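PDB 6TTB: formate dehydrogenase from Staphylococcus aureus, which catalyses the NAD-dependent oxidation of formate to carbon dioxide, reducing the bound NAD as it does so. Local coordinates for the interface of chains A and B. Sequence-based numbering; all coordinates share one arbitrary frame. Chains: chain A/B, Formate dehydrogenase.

Contact 1: the interface of chains A and B. Residues chain A 160, 183-185; chain B 146, 329, 331, 335.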
loop_
_atom_site.group_PDB
_atom_site.type_symbol
_atom_site.label_atom_id
_atom_site.label_comp_id
_atom_site.label_asym_id
_atom_site.label_seq_id
_atom_site.Cartn_x
_atom_site.Cartn_y
_atom_site.Cartn_z
ATOM N N ARG A 160 4.441 -5.680 1.015
ATOM C CA ARG A 160 3.545 -6.599 1.676
ATOM C C ARG A 160 2.946 -7.527 0.640
ATOM O O ARG A 160 2.292 -8.511 0.994
ATOM C CB ARG A 160 2.523 -5.848 2.540
ATOM C CG ARG A 160 3.159 -5.213 3.757
ATOM C CD ARG A 160 2.184 -4.919 4.858
ATOM N NE ARG A 160 1.556 -6.092 5.427
ATOM C CZ ARG A 160 2.048 -6.735 6.463
ATOM N NH1 ARG A 160 3.221 -6.359 6.979
ATOM N NH2 ARG A 160 1.368 -7.752 6.982
ATOM N N ALA A 183 6.272 -11.610 0.496
ATOM C CA ALA A 183 5.671 -10.750 1.483
ATOM C C ALA A 183 6.685 -10.476 2.591
ATOM O O ALA A 183 7.342 -11.374 3.109
ATOM C CB ALA A 183 4.451 -11.420 2.014
ATOM N N HIS A 184 6.860 -9.202 2.864
ATOM C CA HIS A 184 7.862 -8.645 3.734
ATOM C C HIS A 184 7.143 -7.656 4.620
ATOM O O HIS A 184 6.153 -7.084 4.203
ATOM C CB HIS A 184 8.885 -7.845 2.926
ATOM C CG HIS A 184 9.841 -8.693 2.138
ATOM N ND1 HIS A 184 11.112 -9.064 2.627
ATOM C CD2 HIS A 184 9.748 -9.251 0.910
ATOM C CE1 HIS A 184 11.727 -9.787 1.715
ATOM N NE2 HIS A 184 10.918 -9.950 0.696
ATOM N N GLU A 185 7.581 -7.560 5.864
ATOM C CA GLU A 185 7.309 -6.410 6.678
ATOM C C GLU A 185 8.054 -5.215 6.103
ATOM O O GLU A 185 9.209 -5.331 5.697
ATOM C CB GLU A 185 7.832 -6.710 8.070
ATOM C CG GLU A 185 7.207 -7.947 8.638
ATOM C CD GLU A 185 7.274 -7.993 10.138
ATOM O OE1 GLU A 185 6.232 -8.263 10.737
ATOM O OE2 GLU A 185 8.371 -7.732 10.699
ATOM N N SER B 146 3.544 -6.195 11.873
ATOM C CA SER B 146 2.994 -6.631 10.595
ATOM C C SER B 146 1.563 -6.215 10.512
ATOM O O SER B 146 1.158 -5.614 9.529
ATOM C CB SER B 146 3.080 -8.115 10.401
ATOM O OG SER B 146 2.729 -8.505 9.071
ATOM N N THR B 329 4.788 -13.392 6.383
ATOM C CA THR B 329 5.814 -12.585 5.741
ATOM C C THR B 329 7.133 -13.323 5.854
ATOM O O THR B 329 7.308 -14.201 6.717
ATOM C CB THR B 329 6.017 -11.246 6.453
ATOM O OG1 THR B 329 6.622 -11.539 7.713
ATOM C CG2 THR B 329 4.734 -10.475 6.672
ATOM N N GLU B 331 9.967 -12.482 7.044
ATOM C CA GLU B 331 10.642 -12.422 8.320
ATOM C C GLU B 331 9.737 -12.994 9.420
ATOM O O GLU B 331 10.174 -13.284 10.539
ATOM C CB GLU B 331 11.148 -11.010 8.574
ATOM C CG GLU B 331 10.126 -9.938 8.328
ATOM C CD GLU B 331 10.010 -9.507 6.862
ATOM O OE1 GLU B 331 9.092 -9.989 6.187
ATOM O OE2 GLU B 331 10.831 -8.694 6.400
ATOM N N ARG B 335 11.535 -15.644 11.753
ATOM C CA ARG B 335 11.208 -15.747 13.156
ATOM C C ARG B 335 10.940 -17.192 13.523
ATOM O O ARG B 335 11.628 -17.747 14.381
ATOM C CB ARG B 335 10.119 -14.780 13.552
ATOM C CG ARG B 335 10.690 -13.405 13.878
ATOM C CD ARG B 335 9.643 -12.565 14.566
ATOM N NE ARG B 335 8.738 -11.936 13.609
ATOM C CZ ARG B 335 9.000 -10.804 12.962
ATOM N NH1 ARG B 335 10.168 -10.190 13.117
ATOM N NH2 ARG B 335 8.091 -10.281 12.161
#

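Contact 2: the interface of chains A and B. Residues chain A 146-147, 149-150, 326, 329; chain B 160, 185.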
loop_
_atom_site.group_PDB
_atom_site.type_symbol
_atom_site.label_atom_id
_atom_site.label_comp_id
_atom_site.label_asym_id
_atom_site.label_seq_id
_atom_site.Cartn_x
_atom_site.Cartn_y
_atom_site.Cartn_z
ATOM N N SER A 146 -0.779 14.592 -0.609
ATOM C CA SER A 146 -1.438 13.532 -1.329
ATOM C C SER A 146 -0.408 12.590 -1.888
ATOM O O SER A 146 -0.572 11.362 -1.779
ATOM C CB SER A 146 -2.281 14.070 -2.424
ATOM O OG SER A 146 -3.189 13.087 -2.886
ATOM N N VAL A 147 0.610 13.163 -2.550
ATOM C CA VAL A 147 1.586 12.354 -3.275
ATOM C C VAL A 147 2.435 11.582 -2.267
ATOM O O VAL A 147 2.693 10.385 -2.452
ATOM C CB VAL A 147 2.402 13.208 -4.275
ATOM C CG1 VAL A 147 3.495 12.451 -4.957
ATOM C CG2 VAL A 147 1.494 13.836 -5.317
ATOM N N GLU A 149 1.412 10.389 0.612
ATOM C CA GLU A 149 0.557 9.274 1.010
ATOM C C GLU A 149 0.625 8.208 -0.091
ATOM O O GLU A 149 0.815 7.013 0.159
ATOM C CB GLU A 149 -0.888 9.713 1.173
ATOM C CG GLU A 149 -1.145 10.733 2.240
ATOM C CD GLU A 149 -2.628 11.126 2.432
ATOM O OE1 GLU A 149 -3.466 10.609 1.699
ATOM O OE2 GLU A 149 -2.949 11.925 3.384
ATOM N N HIS A 150 0.443 8.625 -1.335
ATOM C CA HIS A 150 0.400 7.614 -2.376
ATOM C C HIS A 150 1.706 6.824 -2.376
ATOM O O HIS A 150 1.722 5.635 -2.663
ATOM C CB HIS A 150 0.227 8.270 -3.695
ATOM C CG HIS A 150 -0.482 7.410 -4.645
ATOM N ND1 HIS A 150 -1.882 7.403 -4.740
ATOM C CD2 HIS A 150 -0.018 6.538 -5.570
ATOM C CE1 HIS A 150 -2.234 6.577 -5.714
ATOM N NE2 HIS A 150 -1.101 6.043 -6.243
ATOM N N SER A 326 -2.799 10.724 -8.182
ATOM C CA SER A 326 -2.336 10.773 -6.810
ATOM C C SER A 326 -2.328 12.219 -6.355
ATOM O O SER A 326 -2.766 12.510 -5.234
ATOM C CB SER A 326 -0.944 10.083 -6.593
ATOM O OG SER A 326 0.128 10.990 -6.881
ATOM N N THR A 329 -6.313 13.647 -5.871
ATOM C CA THR A 329 -7.282 13.313 -4.824
ATOM C C THR A 329 -8.322 14.423 -4.727
ATOM O O THR A 329 -8.046 15.540 -5.107
ATOM C CB THR A 329 -6.666 13.158 -3.430
ATOM O OG1 THR A 329 -5.822 14.245 -3.036
ATOM C CG2 THR A 329 -6.010 11.822 -3.226
ATOM N N ARG B 160 -7.660 6.809 -0.548
ATOM C CA ARG B 160 -7.127 6.891 -1.892
ATOM C C ARG B 160 -7.784 5.721 -2.597
ATOM O O ARG B 160 -8.036 4.695 -1.948
ATOM C CB ARG B 160 -5.609 6.683 -1.844
ATOM C CG ARG B 160 -4.887 7.457 -0.741
ATOM C CD ARG B 160 -3.391 7.711 -0.977
ATOM N NE ARG B 160 -3.161 8.485 -2.175
ATOM C CZ ARG B 160 -3.175 9.837 -2.166
ATOM N NH1 ARG B 160 -3.338 10.479 -1.019
ATOM N NH2 ARG B 160 -2.920 10.546 -3.271
ATOM N N GLU B 185 -7.539 12.202 0.384
ATOM C CA GLU B 185 -6.357 12.166 1.219
ATOM C C GLU B 185 -6.746 11.508 2.537
ATOM O O GLU B 185 -7.873 11.664 3.035
ATOM C CB GLU B 185 -5.836 13.559 1.432
ATOM C CG GLU B 185 -5.514 14.236 0.137
ATOM C CD GLU B 185 -4.929 15.614 0.398
ATOM O OE1 GLU B 185 -5.200 16.159 1.496
ATOM O OE2 GLU B 185 -4.196 16.126 -0.464
#

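Contact 3: the interface of chains A and B. Residues chain A 325, 329-330; chain B 160-162, 179, 183.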
loop_
_atom_site.group_PDB
_atom_site.type_symbol
_atom_site.label_atom_id
_atom_site.label_comp_id
_atom_site.label_asym_id
_atom_site.label_seq_id
_atom_site.Cartn_x
_atom_site.Cartn_y
_atom_site.Cartn_z
ATOM N N TYR A 325 -3.596 9.975 -10.715
ATOM C CA TYR A 325 -4.496 10.844 -9.974
ATOM C C TYR A 325 -4.006 11.186 -8.555
ATOM O O TYR A 325 -4.721 11.848 -7.814
ATOM C CB TYR A 325 -5.822 10.124 -9.835
ATOM C CG TYR A 325 -5.749 8.961 -8.897
ATOM C CD1 TYR A 325 -5.165 7.763 -9.269
ATOM C CD2 TYR A 325 -6.240 9.076 -7.597
ATOM C CE1 TYR A 325 -5.160 6.686 -8.391
ATOM C CE2 TYR A 325 -6.214 8.021 -6.715
ATOM C CZ TYR A 325 -5.713 6.821 -7.131
ATOM O OH TYR A 325 -5.694 5.837 -6.223
ATOM N N THR A 329 -6.313 13.647 -5.871
ATOM C CA THR A 329 -7.282 13.313 -4.824
ATOM C C THR A 329 -8.322 14.423 -4.727
ATOM O O THR A 329 -8.046 15.540 -5.107
ATOM C CB THR A 329 -6.666 13.158 -3.430
ATOM O OG1 THR A 329 -5.822 14.245 -3.036
ATOM C CG2 THR A 329 -6.010 11.822 -3.226
ATOM N N LEU A 330 -9.532 14.090 -4.250
ATOM C CA LEU A 330 -10.619 15.066 -4.194
ATOM C C LEU A 330 -10.159 16.339 -3.490
ATOM O O LEU A 330 -10.414 17.405 -3.973
ATOM C CB LEU A 330 -11.788 14.455 -3.457
ATOM C CG LEU A 330 -13.061 14.288 -4.269
ATOM C CD1 LEU A 330 -12.748 14.031 -5.715
ATOM C CD2 LEU A 330 -13.913 13.167 -3.678
ATOM N N ARG B 160 -7.660 6.809 -0.548
ATOM C CA ARG B 160 -7.127 6.891 -1.892
ATOM C C ARG B 160 -7.784 5.721 -2.597
ATOM O O ARG B 160 -8.036 4.695 -1.948
ATOM C CB ARG B 160 -5.609 6.683 -1.844
ATOM C CG ARG B 160 -4.887 7.457 -0.741
ATOM C CD ARG B 160 -3.391 7.711 -0.977
ATOM N NE ARG B 160 -3.161 8.485 -2.175
ATOM C CZ ARG B 160 -3.175 9.837 -2.166
ATOM N NH1 ARG B 160 -3.338 10.479 -1.019
ATOM N NH2 ARG B 160 -2.920 10.546 -3.271
ATOM N N ASN B 161 -8.152 5.883 -3.857
ATOM C CA ASN B 161 -9.093 4.914 -4.381
ATOM C C ASN B 161 -8.289 3.846 -5.161
ATOM O O ASN B 161 -8.518 3.602 -6.359
ATOM C CB ASN B 161 -10.282 5.696 -4.886
ATOM C CG ASN B 161 -11.222 5.012 -5.822
ATOM O OD1 ASN B 161 -11.667 3.919 -5.548
ATOM N ND2 ASN B 161 -11.741 5.762 -6.773
ATOM N N TYR B 162 -7.258 3.271 -4.486
ATOM C CA TYR B 162 -6.223 2.505 -5.180
ATOM C C TYR B 162 -6.823 1.384 -6.013
ATOM O O TYR B 162 -6.285 1.009 -7.029
ATOM C CB TYR B 162 -5.219 1.879 -4.234
ATOM C CG TYR B 162 -4.299 0.886 -4.914
ATOM C CD1 TYR B 162 -3.156 1.302 -5.613
ATOM C CD2 TYR B 162 -4.546 -0.482 -4.844
ATOM C CE1 TYR B 162 -2.322 0.384 -6.237
ATOM C CE2 TYR B 162 -3.759 -1.409 -5.508
ATOM C CZ TYR B 162 -2.646 -0.978 -6.207
ATOM O OH TYR B 162 -1.842 -1.895 -6.811
ATOM N N VAL B 179 -11.907 7.503 -11.116
ATOM C CA VAL B 179 -11.067 7.239 -9.969
ATOM C C VAL B 179 -11.039 8.475 -9.070
ATOM O O VAL B 179 -11.219 8.380 -7.852
ATOM C CB VAL B 179 -9.687 6.862 -10.414
ATOM C CG1 VAL B 179 -9.124 7.953 -11.211
ATOM C CG2 VAL B 179 -8.776 6.513 -9.247
ATOM N N ALA B 183 -11.504 9.486 -4.557
ATOM C CA ALA B 183 -10.139 9.454 -4.101
ATOM C C ALA B 183 -9.932 10.589 -3.104
ATOM O O ALA B 183 -10.099 11.760 -3.485
ATOM C CB ALA B 183 -9.232 9.614 -5.277
#

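Contact 1: the interface of chains A and B
A:Arg160 and A:Glu185 meet B:Ser146, B:Glu331 and B:Arg335 in a largely polar patch that shows how one short loop can use both its backbone and a side chain to hold a partner subunit. Among the hydrogen bonds, A:Arg160 NH2 of the guanidinium donates to B:Ser146 OG at 2.6 Å, with the hydroxyl lying in the guanidinium plane; NH1 adds a weak bond to the same oxygen. B:Ser146 reaches the arginine because its OG stands opposite the backbone N (chi1 -171°). The carboxylate oxygen B:Glu331 OE1 accepts from the amide A:Glu185 N at 2.9 Å, approached from well above the carboxylate plane. A bend at chi2 (-84°) turns that carboxylate toward the loop.

The salt bridge joins A:Glu185 OE2 to B:Arg335 NH2 at 3.0 Å, the two side chains arriving from opposite directions. The hydrogen bond from B:Arg335 NH2 is nearly straight and A:Glu185 OE2 lies in the guanidinium plane, yet the donor meets the carboxylate from above its plane, the two planes being turned 51° apart.

Apolar contact comes from the stems of the two glutamates, A:Glu185 CG packing on B:Glu331 CG at 3.5 Å. B:Thr329 CG2 flanks the same A:Glu185 CG at 4.0 Å.

In the fold, the loop A:Ala183 to A:Glu185 lies against the start of helix 330-348 of chain B, while A:Arg160 ends helix 144-160 and faces the first turn of the partner's equivalent helix.

Contact 2: the interface of chains A and B
B:Arg160 reaches across to A:Ser146, A:Glu149 and A:His150, a good example of an arginine whose every guanidinium nitrogen finds a use. From CB and CG the chain runs on to CD, which rests against the methylene A:Glu149 CB at 3.9 Å. A bend at chi3 (60°) then turns the flat end toward helix 144-160 of chain A. NE donates to the imidazole nitrogen A:His150 ND1 at 3.1 Å; the ring and the guanidinium stand almost perpendicular, and the bond is tilted somewhat from both planes. CZ is touched by the methyl A:Thr329 CG2 at 3.6 Å. NH1 makes a salt bridge with A:Glu149 OE1 at 2.7 Å by a bent hydrogen bond, in the guanidinium plane but above that of the carboxylate. NH2 completes the set by donating to A:Ser146 OG at 2.6 Å, again in the guanidinium plane. Bonds at NE, NH1 and NH2 together fix the rotation of the group.

Beside it, B:Glu185 packs across A:Thr329, with its CG near A:Thr329 CB at 3.9 Å. A second shell holds the serine: A:Ser146 OG shares a hydrogen bond with A:Thr329 OG1 and also donates to the backbone oxygen A:Ser326 O, at a C=O...donor angle of 169°.

Contact 3: the interface of chains A and B
The main chain of A:Leu330, already helical at the start of helix 330-348, donates a nearly straight hydrogen bond from its N to B:Ala183 O (2.5 Å) in an extended stretch of chain B. Around this polar anchor the side chains illustrate how an aromatic ring is bedded at a subunit boundary. B:Val179 CG2 sits over the middle of one face of the A:Tyr325 ring, 3.6 Å from its centroid, in a CH-pi contact. With the valine's chi1 at 59°, CG1 sits between the backbone N and the carbonyl carbon, which leaves CG2 on the far side from the N and turned onto the ring; CG1 lies toward A:Tyr325 CB. The methyl B:Ala183 CB touches the ring at A:Tyr325 CE2, at 3.7 Å. Beyond the ring, the phenol oxygen A:Tyr325 OH lies close to the backbone where B:Asn161 leads into helix 162-171.

Within chain B, B:Asn161 ND2 donates to B:Val179 O at 2.9 Å, in the carbonyl plane and on a lone pair. This second-shell bond ties the segment beside the phenol to the short helix that carries the valine, and so probably steadies the surface that receives the tyrosine. In the two-chain assembly, probably the dimer usual for this family, the site supplies an apolar footing next to the polar contacts.

Contact 2 and contact 3 are neighbours, their C-alpha centres about 7 Å apart, and they share A:Thr329 and B:Arg160. Contact 1 lies about 24 Å from contact 2 and about 27 Å from contact 3. It nevertheless draws on many of the same positions with the chains exchanged: residues 146, 160, 185 and 329 serve in both contact 1 and contact 2, and 183 in contact 1 and contact 3. The two-fold symmetry gives each contact a twin, so contact 1 and contact 2 show overlapping parts of one recurring set, the 160-146 pairing among them, as expected of the dimers typical of this dehydrogenase family.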